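Side-chain contacts in tRNA delta(2)-isopentenylpyrophosphate transferase (Staphylococcus epidermidis ATCC 12228, PDB 3D3Q), which probably transfers a dimethylallyl group from dimethylallyl diphosphate onto adenine 37 of tRNAs that read codons beginning with uridine: residues A[64-69]-A[79-84]; A[170-175]-A[181-186]. All coordinates share one frame; numbering follows the deposited sequence.

Contact 1 of 2, residues A[64-69]-A[79-84]; sequences HYMIDI and YEFKKR
OE1 of E80 takes two N-H groups from R84, the arginine that M66 and I69 touch from across the contact. R84 NE and R84 NH2 each lie 2.8 Å from E80 OE1, which sits close to the guanidinium plane, so the grip is side-on and both bonds end on one oxygen. NH2 comes nearly along the C-O axis of OE1, whereas NE meets it from above the carboxylate plane. This salt bridge spans one turn of helix 78-94 and fixes how the arginine head is turned.

The aliphatic part of R84 faces the segment 64-69. M66, a selenomethionine, has its chain bent at both chi2 (-69°) and chi3 (-68°); its selenium passes over the arginine stem, with SE 3.7 Å from R84 CB and 4.0 Å from R84 CD. Beyond the second bend, CE reaches the edge of the F81 ring at CD1, near the ring plane, and the two side chains meet at about a right angle. Farther along R84, I69 slides past in the opposite direction and sets its CD1 4.0 Å from R84 NH1.

M66 also rests on I36 and S37 of strand 33-37 and on F76, so it links strand 33-37 to helix 78-94. Within the two segments the arginine's charge is paired with E80 on its own helix, while across the contact its stem meets the selenium and its stem and NH1 meet the methyl CD1 of I69, so the link between strand end and helix rests on van der Waals contact.

Contact 2 of 2, residues A[170-175]-A[181-186]; sequences LRAIEY and KLLSSR
The short connection between helix 166-179 and helix 184-192 folds back on Y175, which reaches from the first helix with its ring among K181, L182, L183 and R186. With its CG anti to the backbone N (chi1 176°), the tyrosine projects toward the connection. L183 covers one face: its CD2 stands 3.9 Å from the ring centroid and 24° off the normal, a CH-pi contact displaced toward the rim, while CB of the same leucine lies against CD2 of the tyrosine. At the ring edge, near its plane, the carbonyl O of L182 faces Y175 CE2. K181 runs its extended chain past the phenol, with CE 3.4 Å from Y175 OH, and carries NZ onward to a salt bridge with E119.

At this short connection between two consecutive helices L183 does double duty: its other methyl, CD1, packs 3.9 Å from CB of A172, one turn back on the first helix, and the leucine also touches D154 and S157. Helix 166-179 turns I173 the other way, onto helix 143-153.

R186, bent at chi3, brings NH1 to 4.1 Å from Y175 CE1, its guanidinium plane 86° from the ring plane and its NE bonded to Q190 OE1. Beside it, R171 points the edge of its own guanidinium at Y175 CD1 and binds E174 through NH2, 3.2 Å from E174 OE2. R171 ends a run, 167-171, that probably contacts substrate tRNA; its NH1 lies 4.8 Å from R186 NH1, like charges near one another but not in contact.

Contact 1 and contact 2 lie in different parts of the fold: their centres are 33 Å apart and their nearest atoms about 15 Å. Contact 1 belongs to the parallel-sheet core, joining the end of its edge strand to helix 78-94, whereas contact 2 joins the consecutive helices 166-179 and 184-192, its centre 21 Å from that of the chain. Only contact 1 approaches the predicted P-loop, the F81 side chain being about 11 Å from that of K20 and about 7 Å from that of T105, which probably meets tRNA. The first segment of contact 2 overlaps, at residues 170 and 171, a region that probably contacts tRNA, although the contact itself lies away from the annotated sites.

Contact 1 of 2, residues A[64-69]-A[79-84]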
loop_
_atom_site.group_PDB
_atom_site.type_symbol
_atom_site.label_atom_id
_atom_site.label_comp_id
_atom_site.label_asym_id
_atom_site.label_seq_id
_atom_site.Cartn_x
_atom_site.Cartn_y
_atom_site.Cartn_z
ATOM N N HIS A 64 7.479 -17.081 3.393
ATOM C CA HIS A 64 7.564 -15.625 3.279
ATOM C C HIS A 64 9.025 -15.115 3.239
ATOM O O HIS A 64 9.906 -15.644 3.920
ATOM C CB HIS A 64 6.806 -14.938 4.432
ATOM C CG HIS A 64 5.318 -15.122 4.390
ATOM N ND1 HIS A 64 4.444 -14.215 4.948
ATOM C CD2 HIS A 64 4.547 -16.117 3.887
ATOM C CE1 HIS A 64 3.203 -14.638 4.791
ATOM N NE2 HIS A 64 3.238 -15.790 4.148
ATOM N N TYR A 65 9.272 -14.087 2.423
ATOM C CA TYR A 65 10.601 -13.508 2.294
ATOM C C TYR A 65 10.588 -12.055 2.719
ATOM O O TYR A 65 9.518 -11.448 2.832
ATOM C CB TYR A 65 11.101 -13.599 0.853
ATOM C CG TYR A 65 11.051 -14.995 0.295
ATOM C CD1 TYR A 65 10.004 -15.394 -0.527
ATOM C CD2 TYR A 65 12.042 -15.933 0.609
ATOM C CE1 TYR A 65 9.943 -16.694 -1.030
ATOM C CE2 TYR A 65 11.990 -17.240 0.117
ATOM C CZ TYR A 65 10.944 -17.611 -0.704
ATOM O OH TYR A 65 10.914 -18.880 -1.223
HETATM N N MSE A 66 11.778 -11.502 2.950
HETATM C CA MSE A 66 11.909 -10.112 3.370
HETATM C C MSE A 66 11.418 -9.863 4.802
HETATM O O MSE A 66 11.014 -8.748 5.134
HETATM C CB MSE A 66 11.127 -9.216 2.413
HETATM C CG MSE A 66 11.643 -9.227 0.978
HETATM SE SE MSE A 66 13.381 -8.370 0.761
HETATM C CE MSE A 66 12.827 -6.544 1.149
ATOM N N ILE A 67 11.441 -10.898 5.642
ATOM C CA ILE A 67 10.997 -10.778 7.037
ATOM C C ILE A 67 12.094 -11.266 7.992
ATOM O O ILE A 67 12.523 -12.417 7.911
ATOM C CB ILE A 67 9.686 -11.581 7.276
ATOM C CG1 ILE A 67 8.605 -11.102 6.309
ATOM C CG2 ILE A 67 9.209 -11.399 8.713
ATOM C CD1 ILE A 67 7.365 -11.905 6.343
ATOM N N ASP A 68 12.544 -10.383 8.885
ATOM C CA ASP A 68 13.611 -10.701 9.838
ATOM C C ASP A 68 14.901 -11.033 9.098
ATOM O O ASP A 68 15.545 -12.051 9.375
ATOM C CB ASP A 68 13.241 -11.896 10.721
ATOM C CG ASP A 68 12.138 -11.579 11.707
ATOM O OD1 ASP A 68 12.232 -10.537 12.394
ATOM O OD2 ASP A 68 11.187 -12.377 11.813
ATOM N N ILE A 69 15.273 -10.182 8.149
ATOM C CA ILE A 69 16.483 -10.402 7.379
ATOM C C ILE A 69 17.606 -9.444 7.774
ATOM O O ILE A 69 18.722 -9.552 7.272
ATOM C CB ILE A 69 16.215 -10.240 5.878
ATOM C CG1 ILE A 69 15.642 -8.849 5.592
ATOM C CG2 ILE A 69 15.278 -11.328 5.401
ATOM C CD1 ILE A 69 15.493 -8.537 4.119
ATOM N N TYR A 79 15.254 1.056 -2.975
ATOM C CA TYR A 79 16.006 0.238 -3.928
ATOM C C TYR A 79 16.507 -1.045 -3.295
ATOM O O TYR A 79 16.484 -2.102 -3.928
ATOM C CB TYR A 79 17.199 0.998 -4.545
ATOM C CG TYR A 79 18.087 0.138 -5.458
ATOM C CD1 TYR A 79 19.365 -0.274 -5.037
ATOM C CD2 TYR A 79 17.633 -0.301 -6.719
ATOM C CE1 TYR A 79 20.172 -1.107 -5.843
ATOM C CE2 TYR A 79 18.433 -1.140 -7.537
ATOM C CZ TYR A 79 19.698 -1.538 -7.090
ATOM O OH TYR A 79 20.495 -2.360 -7.873
ATOM N N GLU A 80 16.962 -0.964 -2.053
ATOM C CA GLU A 80 17.450 -2.158 -1.375
ATOM C C GLU A 80 16.383 -3.250 -1.526
ATOM O O GLU A 80 16.696 -4.396 -1.850
ATOM C CB GLU A 80 17.733 -1.847 0.107
ATOM C CG GLU A 80 18.267 -3.023 0.924
ATOM C CD GLU A 80 19.449 -3.737 0.277
ATOM O OE1 GLU A 80 19.932 -4.724 0.878
ATOM O OE2 GLU A 80 19.899 -3.323 -0.817
ATOM N N PHE A 81 15.123 -2.861 -1.328
ATOM C CA PHE A 81 13.965 -3.755 -1.440
ATOM C C PHE A 81 13.825 -4.262 -2.876
ATOM O O PHE A 81 13.530 -5.437 -3.109
ATOM C CB PHE A 81 12.694 -2.996 -1.001
ATOM C CG PHE A 81 11.402 -3.626 -1.467
ATOM C CD1 PHE A 81 11.041 -4.898 -1.056
ATOM C CD2 PHE A 81 10.562 -2.950 -2.347
ATOM C CE1 PHE A 81 9.879 -5.489 -1.518
ATOM C CE2 PHE A 81 9.394 -3.540 -2.812
ATOM C CZ PHE A 81 9.056 -4.808 -2.398
ATOM N N LYS A 82 14.050 -3.368 -3.836
ATOM C CA LYS A 82 13.949 -3.707 -5.257
ATOM C C LYS A 82 14.998 -4.736 -5.684
ATOM O O LYS A 82 14.693 -5.698 -6.391
ATOM C CB LYS A 82 14.094 -2.439 -6.114
ATOM C CG LYS A 82 13.949 -2.672 -7.603
ATOM C CD LYS A 82 14.206 -1.404 -8.386
ATOM C CE LYS A 82 14.217 -1.705 -9.878
ATOM N NZ LYS A 82 14.001 -0.492 -10.729
ATOM N N LYS A 83 16.233 -4.523 -5.247
ATOM C CA LYS A 83 17.319 -5.429 -5.583
ATOM C C LYS A 83 17.007 -6.839 -5.106
ATOM O O LYS A 83 17.112 -7.798 -5.882
ATOM C CB LYS A 83 18.631 -4.948 -4.956
ATOM C CG LYS A 83 19.797 -5.861 -5.248
ATOM C CD LYS A 83 21.107 -5.331 -4.695
ATOM C CE LYS A 83 22.273 -6.179 -5.212
ATOM N NZ LYS A 83 23.611 -5.695 -4.757
ATOM N N ARG A 84 16.620 -6.957 -3.831
ATOM C CA ARG A 84 16.281 -8.259 -3.206
ATOM C C ARG A 84 14.979 -8.862 -3.736
ATOM O O ARG A 84 14.895 -10.068 -3.952
ATOM C CB ARG A 84 16.166 -8.125 -1.680
ATOM C CG ARG A 84 17.395 -7.590 -1.003
ATOM C CD ARG A 84 17.323 -7.777 0.504
ATOM N NE ARG A 84 18.445 -7.113 1.166
ATOM C CZ ARG A 84 19.241 -7.682 2.066
ATOM N NH1 ARG A 84 19.047 -8.946 2.433
ATOM N NH2 ARG A 84 20.244 -6.982 2.586
#

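Contact 2 of 2, residues A[170-175]-A[181-186]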
loop_
_atom_site.group_PDB
_atom_site.type_symbol
_atom_site.label_atom_id
_atom_site.label_comp_id
_atom_site.label_asym_id
_atom_site.label_seq_id
_atom_site.Cartn_x
_atom_site.Cartn_y
_atom_site.Cartn_z
ATOM N N LEU A 170 -13.620 10.493 -15.341
ATOM C CA LEU A 170 -13.383 11.320 -14.155
ATOM C C LEU A 170 -11.956 11.125 -13.654
ATOM O O LEU A 170 -11.276 12.087 -13.321
ATOM C CB LEU A 170 -14.368 10.974 -13.026
ATOM C CG LEU A 170 -15.788 11.519 -13.174
ATOM C CD1 LEU A 170 -16.682 10.903 -12.092
ATOM C CD2 LEU A 170 -15.772 13.040 -13.094
ATOM N N ARG A 171 -11.515 9.877 -13.606
ATOM C CA ARG A 171 -10.176 9.578 -13.160
ATOM C C ARG A 171 -9.163 10.425 -13.929
ATOM O O ARG A 171 -8.193 10.917 -13.359
ATOM C CB ARG A 171 -9.884 8.106 -13.372
ATOM C CG ARG A 171 -9.546 7.393 -12.097
ATOM C CD ARG A 171 -8.097 6.950 -12.106
ATOM N NE ARG A 171 -7.117 8.050 -12.094
ATOM C CZ ARG A 171 -6.954 8.915 -11.096
ATOM N NH1 ARG A 171 -6.027 9.855 -11.188
ATOM N NH2 ARG A 171 -7.725 8.847 -10.013
ATOM N N ALA A 172 -9.396 10.594 -15.224
ATOM C CA ALA A 172 -8.513 11.394 -16.045
ATOM C C ALA A 172 -8.682 12.865 -15.666
ATOM O O ALA A 172 -7.706 13.563 -15.391
ATOM C CB ALA A 172 -8.828 11.183 -17.518
ATOM N N ILE A 173 -9.921 13.345 -15.646
ATOM C CA ILE A 173 -10.191 14.728 -15.272
ATOM C C ILE A 173 -9.702 14.999 -13.849
ATOM O O ILE A 173 -9.175 16.068 -13.553
ATOM C CB ILE A 173 -11.690 15.017 -15.368
ATOM C CG1 ILE A 173 -12.117 14.895 -16.826
ATOM C CG2 ILE A 173 -12.003 16.397 -14.820
ATOM C CD1 ILE A 173 -13.593 14.833 -17.007
ATOM N N GLU A 174 -9.868 14.017 -12.975
ATOM C CA GLU A 174 -9.426 14.132 -11.591
ATOM C C GLU A 174 -7.903 14.296 -11.485
ATOM O O GLU A 174 -7.411 15.156 -10.751
ATOM C CB GLU A 174 -9.858 12.888 -10.824
ATOM C CG GLU A 174 -9.457 12.876 -9.370
ATOM C CD GLU A 174 -9.798 11.568 -8.677
ATOM O OE1 GLU A 174 -9.521 11.482 -7.452
ATOM O OE2 GLU A 174 -10.329 10.641 -9.351
ATOM N N TYR A 175 -7.168 13.460 -12.217
ATOM C CA TYR A 175 -5.703 13.475 -12.236
ATOM C C TYR A 175 -5.135 14.813 -12.712
ATOM O O TYR A 175 -4.232 15.376 -12.089
ATOM C CB TYR A 175 -5.200 12.360 -13.149
ATOM C CG TYR A 175 -3.710 12.348 -13.306
ATOM C CD1 TYR A 175 -2.891 11.765 -12.344
ATOM C CD2 TYR A 175 -3.115 12.931 -14.410
ATOM C CE1 TYR A 175 -1.509 11.766 -12.480
ATOM C CE2 TYR A 175 -1.747 12.938 -14.560
ATOM C CZ TYR A 175 -0.940 12.358 -13.600
ATOM O OH TYR A 175 0.426 12.372 -13.786
ATOM N N LYS A 181 -1.099 18.141 -15.028
ATOM C CA LYS A 181 -0.362 17.628 -16.167
ATOM C C LYS A 181 -1.027 16.419 -16.803
ATOM O O LYS A 181 -1.993 15.848 -16.275
ATOM C CB LYS A 181 1.074 17.273 -15.769
ATOM C CG LYS A 181 1.195 16.099 -14.809
ATOM C CD LYS A 181 2.633 15.899 -14.350
ATOM C CE LYS A 181 2.736 14.783 -13.329
ATOM N NZ LYS A 181 4.120 14.591 -12.823
ATOM N N LEU A 182 -0.472 16.062 -17.959
ATOM C CA LEU A 182 -0.875 14.945 -18.830
ATOM C C LEU A 182 -1.178 13.618 -18.084
ATOM O O LEU A 182 -0.325 13.105 -17.361
ATOM C CB LEU A 182 0.259 14.752 -19.884
ATOM C CG LEU A 182 1.604 15.548 -19.723
ATOM C CD1 LEU A 182 2.734 14.988 -20.600
ATOM C CD2 LEU A 182 1.356 17.008 -20.090
ATOM N N LEU A 183 -2.384 13.072 -18.258
ATOM C CA LEU A 183 -2.764 11.808 -17.596
ATOM C C LEU A 183 -2.486 10.567 -18.437
ATOM O O LEU A 183 -2.005 9.542 -17.951
ATOM C CB LEU A 183 -4.247 11.799 -17.229
ATOM C CG LEU A 183 -4.836 10.436 -16.760
ATOM C CD1 LEU A 183 -5.274 9.597 -17.962
ATOM C CD2 LEU A 183 -3.828 9.671 -15.910
ATOM N N SER A 184 -2.837 10.667 -19.703
ATOM C CA SER A 184 -2.616 9.597 -20.636
ATOM C C SER A 184 -1.111 9.381 -20.768
ATOM O O SER A 184 -0.674 8.362 -21.303
ATOM C CB SER A 184 -3.200 9.996 -21.978
ATOM O OG SER A 184 -2.756 11.294 -22.313
ATOM N N SER A 185 -0.320 10.342 -20.289
ATOM C CA SER A 185 1.140 10.241 -20.356
ATOM C C SER A 185 1.704 9.322 -19.284
ATOM O O SER A 185 2.662 8.584 -19.536
ATOM C CB SER A 185 1.799 11.619 -20.219
ATOM O OG SER A 185 1.755 12.348 -21.435
ATOM N N ARG A 186 1.127 9.387 -18.083
ATOM C CA ARG A 186 1.568 8.538 -16.967
ATOM C C ARG A 186 1.249 7.119 -17.424
ATOM O O ARG A 186 2.013 6.182 -17.194
ATOM C CB ARG A 186 0.778 8.833 -15.680
ATOM C CG ARG A 186 1.466 8.331 -14.395
ATOM C CD ARG A 186 0.525 8.313 -13.195
ATOM N NE ARG A 186 -0.361 7.143 -13.234
ATOM C CZ ARG A 186 -1.406 6.941 -12.430
ATOM N NH1 ARG A 186 -1.736 7.828 -11.494
ATOM N NH2 ARG A 186 -2.131 5.846 -12.570
#